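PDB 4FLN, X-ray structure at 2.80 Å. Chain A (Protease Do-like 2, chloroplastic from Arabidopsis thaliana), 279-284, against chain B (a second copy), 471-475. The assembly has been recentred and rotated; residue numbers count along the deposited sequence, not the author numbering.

Chain A (279-284) VLVRRV
Chain B, residues 471-475: DNYVA

An arginine that emerges from a β-strand can serve a subunit interface as a folded platform as well as a charge, and the contact between two copies of the chloroplastic protease Do-like 2 is a compact example. Residues 279-284 of chain A form a strand; in chain B, residues 471-473 are loop or turn and lead into a strand at Val474(B) and Ala475(B). The closest CA atoms across the contact are those of Arg282(A) and Asn472(B), 5.8 Å apart. The stretches run in roughly opposite directions, so Leu280(A) meets Val474(B) while Arg282(A) meets Asn472(B). No clear hydrogen bond links them. The contact buries 241 Å² summed over both sides, most of it at Arg282(A), Asn472(B) and Val474(B).

The chain A backbone is extended from Val279(A) to Val281(A), with phi/psi of -129/153, -101/135 and -91/109. At Arg282(A) it changes to -82/-44, then returns to extended values at Arg283(A) (-147/153) and Val284(A) (-127/123). Alternation directs the CA-to-CB bonds of Leu280(A) and Arg282(A) toward chain B and that of Val281(A) away. Chain B begins with Asp471(B) at -63/-11, passes through a positive phi at Asn472(B) (85/-1), and extends through Tyr473(B) (-51/139), Val474(B) (-127/122) and Ala475(B) (-103/121). The CA-to-CB bonds of Asn472(B) and Val474(B) point toward chain A and that of Tyr473(B) away; its chi1 is t (-166°) and its chi2 101°. Arg283(A) and Asp471(B) are modelled only to CB, their CA-to-CB bonds sideways; chi1 is m (-81°) at Val279(A), t (169°) at Val281(A) and t (168°) at Val284(A).

Arg282(A) adopts m, m, p for chi1 to chi3, with chi4 at -145°. These turns fold the chain and carry its guanidinium between two neighbours: Asn472(B) CG lies over one face and Val474(B) CG1 over the opposite face. The planar, delocalised group can accept an amide on one side and a methyl on the other; Arg282(A) NH1 lies 3.4 Å from Val474(B) CG1. Lower down, Arg282(A) CD is 4.1 Å from Tyr473(B) CA.

Asn472(B), with chi1 t (-158°) and chi2 20°, brings Asn472(B) ND2 to 2.5 Å from Arg282(A) O. Arg282(A) NH1 and Asn472(B) OD1 are 3.4 Å apart, but their angle is poor for a hydrogen bond. The 2.2 Å between Arg282(A) NH1 and Asn472(B) O is a clash in the model.

Leu280(A), in the t, p rotamer, places CD2 3.7 Å from CG1 of Val474(B), whose chi1 is p at 35°. That valine methyl thus meets both leucine and guanidinium.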

# COMPACT_ATOMS: atom_id res chain seq x y z
N VAL A 279 26.69 -38.68 5.49
CA VAL A 279 25.50 -37.97 5.86
C VAL A 279 24.56 -38.98 6.54
O VAL A 279 24.63 -40.18 6.28
CB VAL A 279 24.84 -37.27 4.64
CG1 VAL A 279 25.55 -35.97 4.35
CG2 VAL A 279 24.87 -38.17 3.43
N LEU A 280 23.71 -38.48 7.43
CA LEU A 280 22.93 -39.33 8.32
C LEU A 280 21.49 -39.51 7.84
O LEU A 280 20.83 -38.53 7.49
CB LEU A 280 22.95 -38.69 9.71
CG LEU A 280 22.36 -39.43 10.91
CD1 LEU A 280 23.03 -40.78 11.13
CD2 LEU A 280 22.52 -38.53 12.13
N VAL A 281 20.98 -40.73 7.87
CA VAL A 281 19.66 -40.98 7.33
C VAL A 281 18.63 -40.82 8.44
O VAL A 281 18.53 -41.64 9.35
CB VAL A 281 19.55 -42.42 6.77
CG1 VAL A 281 18.11 -42.79 6.44
CG2 VAL A 281 20.44 -42.58 5.55
N ARG A 282 17.85 -39.74 8.36
CA ARG A 282 16.76 -39.49 9.29
C ARG A 282 15.50 -40.26 8.90
O ARG A 282 14.84 -40.85 9.75
CB ARG A 282 16.48 -37.99 9.36
CG ARG A 282 17.69 -37.14 9.67
CD ARG A 282 18.12 -37.32 11.12
NE ARG A 282 18.47 -38.70 11.44
CZ ARG A 282 18.23 -39.28 12.61
NH1 ARG A 282 17.62 -38.59 13.57
NH2 ARG A 282 18.58 -40.54 12.83
N ARG A 283 15.18 -40.26 7.61
CA ARG A 283 13.96 -40.93 7.17
C ARG A 283 14.07 -41.56 5.79
O ARG A 283 14.83 -41.10 4.93
CB ARG A 283 12.75 -39.98 7.25
N VAL A 284 13.27 -42.60 5.58
CA VAL A 284 13.26 -43.32 4.32
C VAL A 284 11.84 -43.42 3.77
O VAL A 284 10.94 -43.93 4.43
CB VAL A 284 13.85 -44.73 4.51
CG1 VAL A 284 13.59 -45.58 3.29
CG2 VAL A 284 15.33 -44.63 4.76
N ASP B 471 11.79 -32.85 13.29
CA ASP B 471 12.14 -33.32 11.95
C ASP B 471 12.78 -34.72 11.96
O ASP B 471 12.92 -35.37 10.93
CB ASP B 471 13.08 -32.32 11.26
N ASN B 472 13.11 -35.20 13.16
CA ASN B 472 13.95 -36.37 13.33
C ASN B 472 15.42 -35.95 13.28
O ASN B 472 16.33 -36.77 13.44
CB ASN B 472 13.63 -37.47 12.33
CG ASN B 472 14.08 -38.85 12.81
OD1 ASN B 472 14.30 -39.06 14.01
ND2 ASN B 472 14.21 -39.79 11.88
N TYR B 473 15.64 -34.65 13.07
CA TYR B 473 16.95 -34.04 13.27
C TYR B 473 17.51 -34.39 14.66
O TYR B 473 16.77 -34.42 15.64
CB TYR B 473 16.82 -32.52 13.13
CG TYR B 473 18.13 -31.80 12.98
CD1 TYR B 473 18.57 -31.37 11.74
CD2 TYR B 473 18.94 -31.53 14.08
CE1 TYR B 473 19.78 -30.70 11.59
CE2 TYR B 473 20.15 -30.87 13.95
CZ TYR B 473 20.57 -30.45 12.69
OH TYR B 473 21.77 -29.78 12.53
N VAL B 474 18.81 -34.67 14.73
CA VAL B 474 19.47 -35.00 16.00
C VAL B 474 20.70 -34.14 16.28
O VAL B 474 21.65 -34.13 15.49
CB VAL B 474 19.93 -36.48 16.07
CG1 VAL B 474 20.37 -36.97 14.71
CG2 VAL B 474 21.06 -36.62 17.06
N ALA B 475 20.70 -33.44 17.40
CA ALA B 475 21.88 -32.70 17.82
C ALA B 475 22.60 -33.46 18.91
O ALA B 475 22.02 -33.75 19.96
CB ALA B 475 21.49 -31.33 18.33